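Local coordinates for protein CRISPR system Cmr subunit Cmr6 (Pyrococcus furiosus, PDB 4W8V) that helps cap one end of the type III-B Cmr ribonucleoprotein complex, an RNA-guided CRISPR defence against mobile genetic elements, together with Cmr1, at residues A[65-70]-A[95-100]; A[86-91]-A[127-132]. All coordinates share one frame; numbering follows the deposited sequence.

Contact 1 (A[65-70]-A[95-100]); sequences YVLAEF and EILSNA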
loop_
_atom_site.group_PDB
_atom_site.type_symbol
_atom_site.label_atom_id
_atom_site.label_comp_id
_atom_site.label_asym_id
_atom_site.label_seq_id
_atom_site.Cartn_x
_atom_site.Cartn_y
_atom_site.Cartn_z
ATOM N N TYR A 65 -1.641 -11.363 -1.564
ATOM C CA TYR A 65 -1.918 -11.756 -2.926
ATOM C C TYR A 65 -0.887 -12.765 -3.423
ATOM O O TYR A 65 -1.231 -13.803 -3.996
ATOM C CB TYR A 65 -1.948 -10.523 -3.814
ATOM C CG TYR A 65 -2.256 -10.770 -5.265
ATOM C CD1 TYR A 65 -1.234 -11.020 -6.186
ATOM C CD2 TYR A 65 -3.557 -10.715 -5.729
ATOM C CE1 TYR A 65 -1.514 -11.232 -7.529
ATOM C CE2 TYR A 65 -3.851 -10.927 -7.067
ATOM C CZ TYR A 65 -2.830 -11.179 -7.962
ATOM O OH TYR A 65 -3.133 -11.383 -9.290
ATOM N N VAL A 66 0.379 -12.456 -3.197
ATOM C CA VAL A 66 1.466 -13.326 -3.610
ATOM C C VAL A 66 1.445 -14.642 -2.827
ATOM O O VAL A 66 1.582 -15.722 -3.408
ATOM C CB VAL A 66 2.826 -12.612 -3.426
ATOM C CG1 VAL A 66 3.967 -13.604 -3.407
ATOM C CG2 VAL A 66 3.009 -11.565 -4.511
ATOM N N LEU A 67 1.252 -14.556 -1.513
ATOM C CA LEU A 67 1.322 -15.739 -0.657
ATOM C C LEU A 67 0.148 -16.689 -0.866
ATOM O O LEU A 67 0.216 -17.859 -0.478
ATOM C CB LEU A 67 1.403 -15.332 0.814
ATOM C CG LEU A 67 2.823 -14.989 1.282
ATOM C CD1 LEU A 67 2.847 -14.540 2.743
ATOM C CD2 LEU A 67 3.728 -16.187 1.074
ATOM N N ALA A 68 -0.926 -16.184 -1.466
ATOM C CA ALA A 68 -2.066 -17.019 -1.823
ATOM C C ALA A 68 -1.629 -18.061 -2.855
ATOM O O ALA A 68 -2.155 -19.168 -2.900
ATOM C CB ALA A 68 -3.214 -16.167 -2.358
ATOM N N GLU A 69 -0.650 -17.700 -3.677
ATOM C CA GLU A 69 -0.089 -18.626 -4.648
ATOM C C GLU A 69 0.699 -19.759 -3.965
ATOM O O GLU A 69 1.014 -20.763 -4.604
ATOM C CB GLU A 69 0.818 -17.882 -5.636
ATOM C CG GLU A 69 0.225 -16.607 -6.224
ATOM C CD GLU A 69 1.167 -15.899 -7.207
ATOM O OE1 GLU A 69 1.828 -16.587 -8.016
ATOM O OE2 GLU A 69 1.241 -14.655 -7.166
ATOM N N PHE A 70 1.006 -19.595 -2.675
ATOM C CA PHE A 70 1.832 -20.555 -1.929
ATOM C C PHE A 70 1.031 -21.647 -1.207
ATOM O O PHE A 70 1.610 -22.499 -0.549
ATOM C CB PHE A 70 2.708 -19.829 -0.890
ATOM C CG PHE A 70 3.826 -19.018 -1.483
ATOM C CD1 PHE A 70 3.564 -18.018 -2.401
ATOM C CD2 PHE A 70 5.138 -19.243 -1.105
ATOM C CE1 PHE A 70 4.586 -17.266 -2.948
ATOM C CE2 PHE A 70 6.162 -18.503 -1.652
ATOM C CZ PHE A 70 5.888 -17.509 -2.572
ATOM N N GLU A 95 0.762 -20.234 12.038
ATOM C CA GLU A 95 -0.021 -21.455 12.176
ATOM C C GLU A 95 -0.762 -21.812 10.892
ATOM O O GLU A 95 -0.673 -22.940 10.410
ATOM C CB GLU A 95 -1.015 -21.308 13.333
ATOM N N ILE A 96 -1.485 -20.844 10.339
ATOM C CA ILE A 96 -2.358 -21.096 9.196
ATOM C C ILE A 96 -1.589 -21.347 7.898
ATOM O O ILE A 96 -2.024 -22.137 7.057
ATOM C CB ILE A 96 -3.344 -19.922 8.982
ATOM C CG1 ILE A 96 -4.036 -19.570 10.303
ATOM C CG2 ILE A 96 -4.377 -20.266 7.916
ATOM C CD1 ILE A 96 -5.220 -18.641 10.164
ATOM N N LEU A 97 -0.447 -20.691 7.732
ATOM C CA LEU A 97 0.322 -20.850 6.499
ATOM C C LEU A 97 1.520 -21.780 6.668
ATOM O O LEU A 97 2.509 -21.670 5.938
ATOM C CB LEU A 97 0.800 -19.493 5.994
ATOM C CG LEU A 97 -0.268 -18.412 5.888
ATOM C CD1 LEU A 97 0.331 -17.196 5.228
ATOM C CD2 LEU A 97 -1.480 -18.909 5.112
ATOM N N SER A 98 1.420 -22.692 7.631
ATOM C CA SER A 98 2.506 -23.613 7.947
ATOM C C SER A 98 2.952 -24.406 6.724
ATOM O O SER A 98 4.149 -24.552 6.469
ATOM C CB SER A 98 2.078 -24.569 9.065
ATOM O OG SER A 98 0.878 -25.248 8.726
ATOM N N ASN A 99 1.978 -24.891 5.961
ATOM C CA ASN A 99 2.241 -25.792 4.844
ATOM C C ASN A 99 2.413 -25.066 3.510
ATOM O O ASN A 99 2.230 -25.648 2.443
ATOM C CB ASN A 99 1.112 -26.818 4.738
ATOM C CG ASN A 99 0.753 -27.428 6.081
ATOM O OD1 ASN A 99 1.595 -27.529 6.977
ATOM N ND2 ASN A 99 -0.504 -27.832 6.229
ATOM N N ALA A 100 2.777 -23.792 3.574
ATOM C CA ALA A 100 2.990 -23.019 2.364
ATOM C C ALA A 100 4.277 -23.448 1.672
ATOM O O ALA A 100 5.322 -23.584 2.308
ATOM C CB ALA A 100 3.021 -21.537 2.682
#

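Contact 2 (A[86-91]-A[127-132]); sequences DAFMKG and DELIRI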
loop_
_atom_site.group_PDB
_atom_site.type_symbol
_atom_site.label_atom_id
_atom_site.label_comp_id
_atom_site.label_asym_id
_atom_site.label_seq_id
_atom_site.Cartn_x
_atom_site.Cartn_y
_atom_site.Cartn_z
ATOM N N ASP A 86 -6.877 -12.794 6.064
ATOM C CA ASP A 86 -7.484 -12.952 7.392
ATOM C C ASP A 86 -6.486 -13.486 8.398
ATOM O O ASP A 86 -6.522 -13.101 9.567
ATOM C CB ASP A 86 -8.703 -13.883 7.338
ATOM C CG ASP A 86 -9.905 -13.228 6.702
ATOM O OD1 ASP A 86 -9.852 -12.010 6.437
ATOM O OD2 ASP A 86 -10.922 -13.927 6.480
ATOM N N ALA A 87 -5.599 -14.375 7.951
ATOM C CA ALA A 87 -4.599 -14.966 8.830
ATOM C C ALA A 87 -3.610 -13.927 9.322
ATOM O O ALA A 87 -3.367 -13.811 10.516
ATOM C CB ALA A 87 -3.863 -16.078 8.127
ATOM N N PHE A 88 -3.025 -13.173 8.402
ATOM C CA PHE A 88 -2.067 -12.170 8.814
ATOM C C PHE A 88 -2.711 -11.065 9.657
ATOM O O PHE A 88 -2.113 -10.597 10.622
ATOM C CB PHE A 88 -1.382 -11.570 7.598
ATOM C CG PHE A 88 -0.121 -12.284 7.200
ATOM C CD1 PHE A 88 1.094 -11.944 7.781
ATOM C CD2 PHE A 88 -0.140 -13.275 6.235
ATOM C CE1 PHE A 88 2.266 -12.585 7.424
ATOM C CE2 PHE A 88 1.036 -13.916 5.867
ATOM C CZ PHE A 88 2.239 -13.569 6.469
ATOM N N MET A 89 -3.929 -10.665 9.308
ATOM C CA MET A 89 -4.531 -9.497 9.938
ATOM C C MET A 89 -5.342 -9.801 11.209
ATOM O O MET A 89 -5.437 -8.946 12.100
ATOM C CB MET A 89 -5.413 -8.756 8.926
ATOM C CG MET A 89 -4.647 -8.243 7.700
ATOM S SD MET A 89 -5.596 -7.147 6.608
ATOM C CE MET A 89 -5.673 -5.679 7.638
ATOM N N LYS A 90 -5.912 -10.999 11.302
ATOM C CA LYS A 90 -6.820 -11.327 12.401
ATOM C C LYS A 90 -6.328 -12.481 13.270
ATOM O O LYS A 90 -6.558 -12.497 14.480
ATOM C CB LYS A 90 -8.214 -11.660 11.850
ATOM C CG LYS A 90 -8.977 -10.454 11.336
ATOM C CD LYS A 90 -10.045 -10.855 10.331
ATOM C CE LYS A 90 -11.098 -11.767 10.938
ATOM N NZ LYS A 90 -12.128 -12.161 9.931
ATOM N N GLY A 91 -5.652 -13.445 12.658
ATOM C CA GLY A 91 -5.226 -14.630 13.376
ATOM C C GLY A 91 -3.727 -14.786 13.485
ATOM O O GLY A 91 -2.990 -13.800 13.567
ATOM N N ASP A 127 7.993 -14.955 8.994
ATOM C CA ASP A 127 8.478 -14.319 10.214
ATOM C C ASP A 127 8.913 -12.884 9.964
ATOM O O ASP A 127 8.633 -12.000 10.764
ATOM C CB ASP A 127 9.632 -15.117 10.812
ATOM C CG ASP A 127 9.178 -16.427 11.408
ATOM O OD1 ASP A 127 8.037 -16.478 11.909
ATOM O OD2 ASP A 127 9.960 -17.400 11.376
ATOM N N GLU A 128 9.598 -12.656 8.855
ATOM C CA GLU A 128 10.041 -11.312 8.518
ATOM C C GLU A 128 8.838 -10.421 8.240
ATOM O O GLU A 128 8.859 -9.230 8.553
ATOM C CB GLU A 128 10.993 -11.338 7.322
ATOM C CG GLU A 128 12.349 -11.967 7.632
ATOM C CD GLU A 128 13.449 -11.487 6.707
ATOM O OE1 GLU A 128 13.414 -11.844 5.514
ATOM O OE2 GLU A 128 14.346 -10.747 7.170
ATOM N N LEU A 129 7.789 -11.012 7.673
ATOM C CA LEU A 129 6.566 -10.280 7.356
ATOM C C LEU A 129 5.756 -10.027 8.617
ATOM O O LEU A 129 5.133 -8.976 8.756
ATOM C CB LEU A 129 5.712 -11.040 6.335
ATOM C CG LEU A 129 6.275 -11.173 4.923
ATOM C CD1 LEU A 129 5.485 -12.181 4.116
ATOM C CD2 LEU A 129 6.276 -9.828 4.227
ATOM N N ILE A 130 5.755 -11.000 9.524
ATOM C CA ILE A 130 5.205 -10.790 10.851
ATOM C C ILE A 130 5.906 -9.595 11.508
ATOM O O ILE A 130 5.260 -8.734 12.092
ATOM C CB ILE A 130 5.342 -12.051 11.731
ATOM C CG1 ILE A 130 4.332 -13.116 11.285
ATOM C CG2 ILE A 130 5.102 -11.716 13.196
ATOM C CD1 ILE A 130 4.505 -14.458 11.970
ATOM N N ARG A 131 7.223 -9.519 11.378
ATOM C CA ARG A 131 7.960 -8.417 11.982
ATOM C C ARG A 131 7.713 -7.076 11.284
ATOM O O ARG A 131 7.623 -6.043 11.940
ATOM C CB ARG A 131 9.456 -8.734 11.992
ATOM C CG ARG A 131 9.809 -9.930 12.858
ATOM C CD ARG A 131 11.264 -10.284 12.699
ATOM N NE ARG A 131 12.085 -9.096 12.870
ATOM C CZ ARG A 131 13.250 -8.897 12.269
ATOM N NH1 ARG A 131 13.745 -9.819 11.452
ATOM N NH2 ARG A 131 13.914 -7.770 12.489
ATOM N N ILE A 132 7.603 -7.092 9.959
ATOM C CA ILE A 132 7.410 -5.862 9.197
ATOM C C ILE A 132 6.074 -5.194 9.507
ATOM O O ILE A 132 6.030 -3.998 9.816
ATOM C CB ILE A 132 7.519 -6.129 7.682
ATOM C CG1 ILE A 132 8.972 -6.427 7.305
ATOM C CG2 ILE A 132 7.013 -4.939 6.873
ATOM C CD1 ILE A 132 9.168 -6.789 5.845
#

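Contact 1 (A[65-70]-A[95-100])
The carbonyl oxygen of F70 is the polar atom that segment 95-100 closes on. A100 brings its backbone CA to 3.3 Å from F70 O, and the angle of 134° at the hydrogen makes this a bent CA-H...O contact, weaker than a true hydrogen bond. The methyl CB of A100 lies beside the same oxygen. CB of F70 and CB of A100 also meet, at 4.0 Å, and the closest pair of CA atoms, those of F70 and A100, is 5.1 Å apart. The phenyl ring plays little part in this. Its CG is anti to the carbonyl carbon (chi1 -71°), which carries the ring away from A100 and back over its own segment, where CD2 of L67 sits 3.8 Å above one face, out toward the rim. The other branch of L67 faces across: its CD1 approaches CD1 of L97 at 4.4 Å, a loose methyl-to-methyl touch.

Both segments are turning where they meet. F70 N bonds to L67 O at 2.9 Å, tying F70 back to the preceding turn. Opposite, L97 is the first residue to leave helix 93-96, and a type I beta turn from L97 to A100, closed by A100 N to L97 O at 3.2 Å, points the side chains of L97 and A100 at the other segment. The backbones of F70 and K101 are hydrogen-bonded as well, while V102, P103 and C110 pack against the F70 side chain. L67 and L97 both also rest on I126 of helix 122-133. This is apolar packing at the exits of two helices, within the strand-free run of helices and loops between strand 25-28 and strand 143-149 in this C-terminal RAMP-superfamily part of Cmr6.

Contact 2 (A[86-91]-A[127-132])
A purely apolar helix-to-helix contact joins F88 on helix 77-90 to L129 and I130 on helix 122-133, all three buried. The ring of F88 does the reaching, through a single corner. Its CE1 comes to 3.9 Å from CB of L129, with the two side chains slanting across one another. The same CE1 is 4.4 Å from CG1 of I130, whose backbone N sits near the plane of the ring at its edge. A chi1 of -91°, off the usual staggered value, sets the aromatic group where it spans a backbone separation of 7.7 Å, measured between CA of F88 and CA of I130.

Both helices belong to the helical region lying between two strands of a domain whose four-stranded antiparallel sheet, order 2-3-1-4, and long helix 212-228 fit the ferredoxin-like fold known from RAMP proteins. Helix 122-133 bridges to that core: L129 also touches L221, and E128 forms a salt bridge with K217, both on helix 212-228.

Y64 of helix 52-68 meets the F88 ring with its own ring inclined by about 25°. In the last part of helix 77-90, D86 O accepts from K90 N at 2.8 Å and from G91 N at 3.2 Å, and P93 follows to pack on both F88 and I130.

Going from the N terminus, the segments come in the order 65-70, 86-91, 95-100, 127-132, so the two contacts cross: contact 1 closes over helix 77-90, and contact 2, which starts inside that excursion, closes over helices 93-96 and 108-116. Their centres are 11 Å apart and they share one apolar cluster. CE2 of F88 takes CD1 of L97 at 3.4 Å and CD1 of L67 at 3.7 Å, and that L67 methyl continues to CD1 of L129. Nearby, CD1 of I96 packs on CB of A87. Interlocked in this way, helices 52-68, 77-90, 93-96 and 122-133 pack together as one body; both contacts lie on the same side of the chain's centre.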